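PDB 3UW2: Phosphoglucomutase/phosphomannomutase family protein, which probably acts as an intramolecular phosphotransferase of the phosphohexose mutase family, moving a phosphate group within sugar phosphates with the help of a bound metal ion. Local coordinates for residues Ile302-Arg314 against Asp429-Arg443. Sequence-based numbering, arbitrary orientation.
Sequences IIYDVKCTRNLAR and DGLRVEYPDGFGLAR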
ATOM      1  N   ILE A 302       3.788  -4.281  16.999  1.00 23.10           N
ATOM      2  CA  ILE A 302       4.073  -4.291  15.551  1.00 23.55           C
ATOM      3  C   ILE A 302       2.805  -4.816  14.927  1.00 25.60           C
ATOM      4  O   ILE A 302       2.330  -5.911  15.305  1.00 25.74           O
ATOM      5  CB  ILE A 302       5.240  -5.255  15.215  1.00 25.01           C
ATOM      6  CG1 ILE A 302       6.523  -4.880  15.999  1.00 23.83           C
ATOM      7  CG2 ILE A 302       5.451  -5.366  13.671  1.00 21.85           C
ATOM      8  CD1 ILE A 302       7.116  -3.510  15.674  1.00 24.84           C
ATOM      9  N   ILE A 303       2.205  -4.026  14.055  1.00 25.97           N
ATOM     10  CA  ILE A 303       0.909  -4.373  13.442  1.00 27.05           C
ATOM     11  C   ILE A 303       1.083  -5.070  12.077  1.00 29.08           C
ATOM     12  O   ILE A 303       1.853  -4.618  11.249  1.00 29.77           O
ATOM     13  CB  ILE A 303       0.027  -3.105  13.263  1.00 25.30           C
ATOM     14  CG1 ILE A 303      -0.206  -2.426  14.655  1.00 24.57           C
ATOM     15  CG2 ILE A 303      -1.338  -3.502  12.605  1.00 26.28           C
ATOM     16  CD1 ILE A 303      -0.666  -0.934  14.593  1.00 25.73           C
ATOM     17  N   TYR A 304       0.347  -6.152  11.837  1.00 27.08           N
ATOM     18  CA  TYR A 304       0.326  -6.709  10.516  1.00 27.13           C
ATOM     19  C   TYR A 304      -1.066  -7.326  10.292  1.00 28.92           C
ATOM     20  O   TYR A 304      -1.857  -7.413  11.232  1.00 30.65           O
ATOM     21  CB  TYR A 304       1.416  -7.774  10.386  1.00 27.19           C
ATOM     22  CG  TYR A 304       1.366  -8.841  11.483  1.00 27.95           C
ATOM     23  CD1 TYR A 304       0.679 -10.062  11.286  1.00 28.47           C
ATOM     24  CD2 TYR A 304       2.022  -8.643  12.695  1.00 29.04           C
ATOM     25  CE1 TYR A 304       0.656 -11.041  12.263  1.00 29.58           C
ATOM     26  CE2 TYR A 304       2.020  -9.624  13.686  1.00 30.31           C
ATOM     27  CZ  TYR A 304       1.341 -10.820  13.461  1.00 35.09           C
ATOM     28  OH  TYR A 304       1.346 -11.805  14.443  1.00 37.39           O
ATOM     29  N   ASP A 305      -1.359  -7.801   9.083  1.00 28.21           N
ATOM     30  CA  ASP A 305      -2.731  -8.212   8.777  1.00 27.47           C
ATOM     31  C   ASP A 305      -2.850  -9.743   8.800  1.00 29.05           C
ATOM     32  O   ASP A 305      -1.848 -10.463   8.849  1.00 31.34           O
ATOM     33  CB  ASP A 305      -3.169  -7.549   7.453  1.00 31.49           C
ATOM     34  CG  ASP A 305      -2.497  -8.187   6.193  1.00 35.27           C
ATOM     35  OD1 ASP A 305      -1.243  -8.315   6.135  1.00 32.00           O
ATOM     36  OD2 ASP A 305      -3.258  -8.578   5.263  1.00 36.90           O
ATOM     37  N   VAL A 306      -4.074 -10.260   8.825  1.00 29.36           N
ATOM     38  CA  VAL A 306      -4.315 -11.686   8.846  1.00 28.42           C
ATOM     39  C   VAL A 306      -3.821 -12.539   7.659  1.00 31.25           C
ATOM     40  O   VAL A 306      -3.968 -13.778   7.677  1.00 32.20           O
ATOM     41  CB  VAL A 306      -5.810 -11.926   8.933  1.00 30.63           C
ATOM     42  CG1 VAL A 306      -6.315 -11.601  10.367  1.00 31.01           C
ATOM     43  CG2 VAL A 306      -6.510 -11.179   7.789  1.00 27.39           C
ATOM     44  N   LYS A 307      -3.355 -11.925   6.595  1.00 31.62           N
ATOM     45  CA  LYS A 307      -2.691 -12.705   5.526  1.00 33.15           C
ATOM     46  C   LYS A 307      -1.207 -13.056   5.786  1.00 33.15           C
ATOM     47  O   LYS A 307      -0.605 -13.728   4.964  1.00 37.26           O
ATOM     48  CB  LYS A 307      -2.736 -11.930   4.207  1.00 30.40           C
ATOM     49  CG  LYS A 307      -4.151 -11.825   3.623  1.00 34.15           C
ATOM     50  CD  LYS A 307      -4.219 -10.910   2.392  1.00 33.76           C
ATOM     51  CE  LYS A 307      -5.640 -10.966   1.812  1.00 36.39           C
ATOM     52  NZ  LYS A 307      -5.753 -10.316   0.472  1.00 37.22           N
ATOM     53  N   CYS A 308      -0.595 -12.536   6.873  1.00 33.88           N
ATOM     54  CA  CYS A 308       0.856 -12.607   7.063  1.00 32.41           C
ATOM     55  C   CYS A 308       1.258 -13.962   7.651  1.00 31.19           C
ATOM     56  O   CYS A 308       0.454 -14.582   8.292  1.00 31.97           O
ATOM     57  CB  CYS A 308       1.347 -11.493   7.965  1.00 30.90           C
ATOM     58  SG  CYS A 308       1.427  -9.905   7.083  1.00 33.42           S
ATOM     59  N   THR A 309       2.506 -14.377   7.446  1.00 30.78           N
ATOM     60  CA  THR A 309       3.046 -15.646   8.008  1.00 31.46           C
ATOM     61  C   THR A 309       2.761 -15.861   9.505  1.00 31.40           C
ATOM     62  O   THR A 309       2.807 -14.923  10.294  1.00 28.30           O
ATOM     63  CB  THR A 309       4.582 -15.772   7.783  1.00 29.11           C
ATOM     64  OG1 THR A 309       5.039 -16.986   8.361  1.00 30.36           O
ATOM     65  CG2 THR A 309       5.333 -14.674   8.395  1.00 28.41           C
ATOM     66  N   ARG A 310       2.429 -17.102   9.859  1.00 32.83           N
ATOM     67  CA  ARG A 310       2.384 -17.575  11.261  1.00 35.37           C
ATOM     68  C   ARG A 310       3.710 -17.141  11.970  1.00 36.45           C
ATOM     69  O   ARG A 310       3.723 -16.847  13.163  1.00 38.54           O
ATOM     70  CB  ARG A 310       2.130 -19.112  11.293  1.00 39.22           C
ATOM     71  CG  ARG A 310       1.570 -19.634  12.639  1.00 51.86           C
ATOM     72  CD  ARG A 310       1.093 -21.104  12.703  1.00 56.05           C
ATOM     73  NE  ARG A 310       2.087 -22.030  13.271  1.00 56.95           N
ATOM     74  CZ  ARG A 310       3.293 -22.278  12.738  1.00 62.72           C
ATOM     75  NH1 ARG A 310       4.130 -23.152  13.317  1.00 64.31           N
ATOM     76  NH2 ARG A 310       3.682 -21.659  11.623  1.00 63.53           N
ATOM     77  N   ASN A 311       4.806 -17.032  11.226  1.00 33.24           N
ATOM     78  CA  ASN A 311       6.129 -16.751  11.851  1.00 34.65           C
ATOM     79  C   ASN A 311       6.289 -15.379  12.481  1.00 33.83           C
ATOM     80  O   ASN A 311       7.155 -15.167  13.313  1.00 31.97           O
ATOM     81  CB  ASN A 311       7.269 -16.959  10.832  1.00 32.93           C
ATOM     82  CG  ASN A 311       7.430 -18.402  10.434  1.00 37.76           C
ATOM     83  OD1 ASN A 311       7.256 -19.305  11.252  1.00 34.05           O
ATOM     84  ND2 ASN A 311       7.801 -18.628   9.175  1.00 37.93           N
ATOM     85  N   LEU A 312       5.473 -14.428  12.076  1.00 30.71           N
ATOM     86  CA  LEU A 312       5.609 -13.092  12.630  1.00 31.78           C
ATOM     87  C   LEU A 312       5.358 -12.950  14.144  1.00 30.99           C
ATOM     88  O   LEU A 312       6.111 -12.259  14.833  1.00 34.78           O
ATOM     89  CB  LEU A 312       4.709 -12.092  11.829  1.00 31.54           C
ATOM     90  CG  LEU A 312       5.420 -11.231  10.799  1.00 30.45           C
ATOM     91  CD1 LEU A 312       4.460 -10.652   9.734  1.00 29.72           C
ATOM     92  CD2 LEU A 312       6.090 -10.078  11.559  1.00 27.87           C
ATOM     93  N   ALA A 313       4.307 -13.569  14.648  1.00 30.39           N
ATOM     94  CA  ALA A 313       3.980 -13.463  16.077  1.00 33.32           C
ATOM     95  C   ALA A 313       5.206 -13.824  16.941  1.00 33.91           C
ATOM     96  O   ALA A 313       5.601 -13.050  17.827  1.00 31.43           O
ATOM     97  CB  ALA A 313       2.798 -14.376  16.439  1.00 34.18           C
ATOM     98  N   ARG A 314       5.770 -15.018  16.689  1.00 34.28           N
ATOM     99  CA  ARG A 314       6.889 -15.538  17.463  1.00 35.14           C
ATOM    100  C   ARG A 314       8.142 -14.648  17.282  1.00 31.39           C
ATOM    101  O   ARG A 314       8.824 -14.257  18.253  1.00 29.41           O
ATOM    102  CB  ARG A 314       7.198 -16.976  17.028  1.00 39.77           C
ATOM    103  CG  ARG A 314       8.392 -17.559  17.792  1.00 46.87           C
ATOM    104  CD  ARG A 314       8.850 -18.923  17.251  1.00 53.11           C
ATOM    105  NE  ARG A 314       8.032 -19.930  17.905  1.00 54.98           N
ATOM    106  CZ  ARG A 314       8.150 -20.294  19.190  1.00 59.31           C
ATOM    107  NH1 ARG A 314       9.086 -19.763  19.969  1.00 60.52           N
ATOM    108  NH2 ARG A 314       7.338 -21.208  19.704  1.00 57.62           N
ATOM    109  N   ASP A 429     -11.115 -10.862  11.029  1.00 41.01           N
ATOM    110  CA  ASP A 429     -11.250 -10.582   9.597  1.00 43.47           C
ATOM    111  C   ASP A 429     -11.391 -11.949   8.947  1.00 43.57           C
ATOM    112  O   ASP A 429     -10.381 -12.607   8.780  1.00 41.89           O
ATOM    113  CB  ASP A 429      -9.949  -9.948   9.091  1.00 46.20           C
ATOM    114  CG  ASP A 429     -10.064  -9.342   7.686  1.00 49.98           C
ATOM    115  OD1 ASP A 429     -11.000  -9.698   6.945  1.00 52.18           O
ATOM    116  OD2 ASP A 429      -9.214  -8.475   7.340  1.00 51.26           O
ATOM    117  N   GLY A 430     -12.610 -12.367   8.604  1.00 43.55           N
ATOM    118  CA  GLY A 430     -12.816 -13.747   8.067  1.00 45.05           C
ATOM    119  C   GLY A 430     -12.510 -14.810   9.109  1.00 43.15           C
ATOM    120  O   GLY A 430     -12.693 -14.595  10.300  1.00 43.54           O
ATOM    121  N   LEU A 431     -12.086 -15.993   8.678  1.00 45.60           N
ATOM    122  CA  LEU A 431     -11.761 -17.050   9.606  1.00 43.44           C
ATOM    123  C   LEU A 431     -10.292 -17.336   9.375  1.00 42.56           C
ATOM    124  O   LEU A 431      -9.957 -17.907   8.338  1.00 45.57           O
ATOM    125  CB  LEU A 431     -12.582 -18.336   9.303  1.00 47.50           C
ATOM    126  CG  LEU A 431     -14.067 -18.318   9.662  1.00 52.27           C
ATOM    127  CD1 LEU A 431     -14.719 -19.688   9.587  1.00 60.32           C
ATOM    128  CD2 LEU A 431     -14.277 -17.727  11.051  1.00 56.90           C
ATOM    129  N   ARG A 432      -9.418 -16.936  10.313  1.00 39.63           N
ATOM    130  CA  ARG A 432      -8.041 -17.379  10.273  1.00 38.74           C
ATOM    131  C   ARG A 432      -7.912 -18.580  11.218  1.00 39.67           C
ATOM    132  O   ARG A 432      -8.003 -18.441  12.449  1.00 41.04           O
ATOM    133  CB  ARG A 432      -7.081 -16.234  10.661  1.00 37.99           C
ATOM    134  CG  ARG A 432      -5.673 -16.814  10.815  1.00 37.69           C
ATOM    135  CD  ARG A 432      -4.638 -15.731  10.736  1.00 38.43           C
ATOM    136  NE  ARG A 432      -3.325 -16.184  11.160  1.00 35.99           N
ATOM    137  CZ  ARG A 432      -2.228 -15.896  10.497  1.00 36.45           C
ATOM    138  NH1 ARG A 432      -2.294 -15.149   9.399  1.00 36.05           N
ATOM    139  NH2 ARG A 432      -1.046 -16.318  10.952  1.00 36.73           N
ATOM    140  N   VAL A 433      -7.782 -19.780  10.664  1.00 39.55           N
ATOM    141  CA  VAL A 433      -7.632 -20.920  11.478  1.00 41.27           C
ATOM    142  C   VAL A 433      -6.150 -21.273  11.724  1.00 42.46           C
ATOM    143  O   VAL A 433      -5.390 -21.522  10.784  1.00 41.74           O
ATOM    144  CB  VAL A 433      -8.406 -22.123  10.869  1.00 42.99           C
ATOM    145  CG1 VAL A 433      -8.302 -23.344  11.774  1.00 46.09           C
ATOM    146  CG2 VAL A 433      -9.880 -21.724  10.658  1.00 43.43           C
ATOM    147  N   GLU A 434      -5.765 -21.334  12.989  1.00 41.59           N
ATOM    148  CA  GLU A 434      -4.371 -21.521  13.337  1.00 43.89           C
ATOM    149  C   GLU A 434      -4.133 -22.938  13.838  1.00 43.33           C
ATOM    150  O   GLU A 434      -4.786 -23.395  14.792  1.00 46.70           O
ATOM    151  CB  GLU A 434      -3.988 -20.531  14.416  1.00 44.40           C
ATOM    152  CG  GLU A 434      -4.408 -19.125  14.080  1.00 49.93           C
ATOM    153  CD  GLU A 434      -3.226 -18.236  13.839  1.00 52.97           C
ATOM    154  OE1 GLU A 434      -2.159 -18.781  13.442  1.00 60.08           O
ATOM    155  OE2 GLU A 434      -3.352 -17.000  14.047  1.00 56.72           O
ATOM    156  N   TYR A 435      -3.190 -23.635  13.201  1.00 41.57           N
ATOM    157  CA  TYR A 435      -2.844 -25.008  13.611  1.00 41.44           C
ATOM    158  C   TYR A 435      -1.456 -25.007  14.206  1.00 40.50           C
ATOM    159  O   TYR A 435      -0.715 -24.045  14.031  1.00 36.63           O
ATOM    160  CB  TYR A 435      -2.844 -25.937  12.415  1.00 42.10           C
ATOM    161  CG  TYR A 435      -4.166 -26.068  11.658  1.00 44.40           C
ATOM    162  CD1 TYR A 435      -4.939 -27.215  11.784  1.00 46.54           C
ATOM    163  CD2 TYR A 435      -4.618 -25.065  10.778  1.00 42.36           C
ATOM    164  CE1 TYR A 435      -6.121 -27.365  11.057  1.00 47.59           C
ATOM    165  CE2 TYR A 435      -5.819 -25.208  10.066  1.00 43.50           C
ATOM    166  CZ  TYR A 435      -6.561 -26.362  10.213  1.00 45.95           C
ATOM    167  OH  TYR A 435      -7.753 -26.531   9.513  1.00 48.28           O
ATOM    168  N   PRO A 436      -1.070 -26.112  14.871  1.00 43.35           N
ATOM    169  CA  PRO A 436       0.290 -26.142  15.420  1.00 42.48           C
ATOM    170  C   PRO A 436       1.380 -26.009  14.309  1.00 40.44           C
ATOM    171  O   PRO A 436       2.503 -25.566  14.591  1.00 39.47           O
ATOM    172  CB  PRO A 436       0.348 -27.510  16.121  1.00 45.98           C
ATOM    173  CG  PRO A 436      -1.108 -27.886  16.351  1.00 48.52           C
ATOM    174  CD  PRO A 436      -1.808 -27.364  15.140  1.00 44.97           C
ATOM    175  N   ASP A 437       1.026 -26.356  13.072  1.00 37.19           N
ATOM    176  CA  ASP A 437       2.002 -26.398  11.998  1.00 36.50           C
ATOM    177  C   ASP A 437       1.621 -25.574  10.781  1.00 36.27           C
ATOM    178  O   ASP A 437       2.101 -25.855   9.694  1.00 35.74           O
ATOM    179  CB  ASP A 437       2.214 -27.858  11.556  1.00 38.24           C
ATOM    180  CG  ASP A 437       0.912 -28.594  11.292  1.00 37.71           C
ATOM    181  OD1 ASP A 437      -0.189 -27.997  11.292  1.00 35.25           O
ATOM    182  OD2 ASP A 437       0.989 -29.825  11.085  1.00 39.06           O
ATOM    183  N   GLY A 438       0.816 -24.521  10.968  1.00 36.06           N
ATOM    184  CA  GLY A 438       0.424 -23.652   9.863  1.00 34.79           C
ATOM    185  C   GLY A 438      -0.913 -22.959  10.085  1.00 35.11           C
ATOM    186  O   GLY A 438      -1.457 -22.959  11.210  1.00 35.30           O
ATOM    187  N   PHE A 439      -1.465 -22.370   9.024  1.00 34.15           N
ATOM    188  CA  PHE A 439      -2.747 -21.667   9.154  1.00 34.66           C
ATOM    189  C   PHE A 439      -3.480 -21.650   7.853  1.00 37.41           C
ATOM    190  O   PHE A 439      -2.848 -21.768   6.786  1.00 37.96           O
ATOM    191  CB  PHE A 439      -2.591 -20.198   9.659  1.00 35.27           C
ATOM    192  CG  PHE A 439      -2.272 -19.216   8.572  1.00 36.52           C
ATOM    193  CD1 PHE A 439      -3.292 -18.659   7.758  1.00 38.12           C
ATOM    194  CD2 PHE A 439      -0.954 -18.798   8.369  1.00 36.69           C
ATOM    195  CE1 PHE A 439      -2.977 -17.713   6.769  1.00 37.97           C
ATOM    196  CE2 PHE A 439      -0.630 -17.889   7.364  1.00 36.09           C
ATOM    197  CZ  PHE A 439      -1.645 -17.339   6.571  1.00 38.66           C
ATOM    198  N   GLY A 440      -4.814 -21.592   7.954  1.00 38.20           N
ATOM    199  CA  GLY A 440      -5.752 -21.419   6.807  1.00 39.21           C
ATOM    200  C   GLY A 440      -6.525 -20.104   7.018  1.00 38.41           C
ATOM    201  O   GLY A 440      -6.833 -19.714   8.164  1.00 37.49           O
ATOM    202  N   LEU A 441      -6.758 -19.366   5.943  1.00 39.44           N
ATOM    203  CA  LEU A 441      -7.518 -18.120   6.004  1.00 39.49           C
ATOM    204  C   LEU A 441      -8.599 -18.174   4.929  1.00 41.85           C
ATOM    205  O   LEU A 441      -8.288 -18.434   3.769  1.00 45.72           O
ATOM    206  CB  LEU A 441      -6.612 -16.916   5.765  1.00 38.53           C
ATOM    207  CG  LEU A 441      -7.358 -15.570   5.596  1.00 39.70           C
ATOM    208  CD1 LEU A 441      -8.023 -15.105   6.898  1.00 37.17           C
ATOM    209  CD2 LEU A 441      -6.483 -14.455   5.052  1.00 40.70           C
ATOM    210  N   ALA A 442      -9.849 -17.962   5.326  1.00 41.97           N
ATOM    211  CA  ALA A 442     -10.971 -17.687   4.418  1.00 47.02           C
ATOM    212  C   ALA A 442     -11.584 -16.367   4.839  1.00 47.66           C
ATOM    213  O   ALA A 442     -11.913 -16.187   6.018  1.00 45.56           O
ATOM    214  CB  ALA A 442     -12.021 -18.774   4.513  1.00 49.37           C
ATOM    215  N   ARG A 443     -11.703 -15.432   3.906  1.00 52.44           N
ATOM    216  CA  ARG A 443     -12.268 -14.113   4.244  1.00 56.93           C
ATOM    217  C   ARG A 443     -13.044 -13.515   3.091  1.00 62.96           C
ATOM    218  O   ARG A 443     -13.077 -14.072   1.999  1.00 67.63           O
ATOM    219  CB  ARG A 443     -11.175 -13.148   4.742  1.00 56.12           C
ATOM    220  CG  ARG A 443     -10.232 -12.618   3.664  1.00 60.27           C
ATOM    221  CD  ARG A 443      -9.163 -11.702   4.242  1.00 58.05           C
ATOM    222  NE  ARG A 443      -9.633 -10.333   4.415  1.00 56.90           N
ATOM    223  CZ  ARG A 443      -9.524  -9.358   3.509  1.00 59.90           C
ATOM    224  NH1 ARG A 443      -8.936  -9.565   2.324  1.00 59.79           N
ATOM    225  NH2 ARG A 443      -9.976  -8.148   3.803  1.00 60.77           N
TER
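Arg432 reaches across the interface and gives one nitrogen, NH1, to two backbone carbonyls of the turn after strand 301-305. The bond from Arg432 NH1 to Cys308 O is 3.0 Å long, nearly straight at 166° and in the carbonyl plane; that from NH1 to Val306 O, 2.8 Å, is more bent and arrives from above that carbonyl's plane. Both oxygens lie at the guanidinium edge, while Phe439 covers one face, with Arg432 NH1 over the ring centre, 3.6 Å above its plane. Glu434 OE2 takes the NE hydrogen in a salt bridge within the hairpin, which with the two carbonyls should limit the group's rotation. Beside it, Val306 CG2 packs on Asp429 CB and Leu441 CD2. The antiparallel hairpin 431-443 of the C-terminal domain is thereby docked on the strand-to-helix connection of alpha/beta/alpha domain III, an interdomain seam of the four-domain phosphohexomutase architecture. Toward the hairpin turn the polar bonding weakens: partly exposed Arg310, bent at chi3 (98°), lays its guanidinium over Gly438 N and makes a weak 3.2 Å bond from NH1 to Pro436 O. At the other end, partly exposed Lys307, salt-bridged to Glu396, runs extended past Leu441 toward Arg443, whose NE pairs with Asp429 OD1; Asp429 OD2 accepts from Thr328 N.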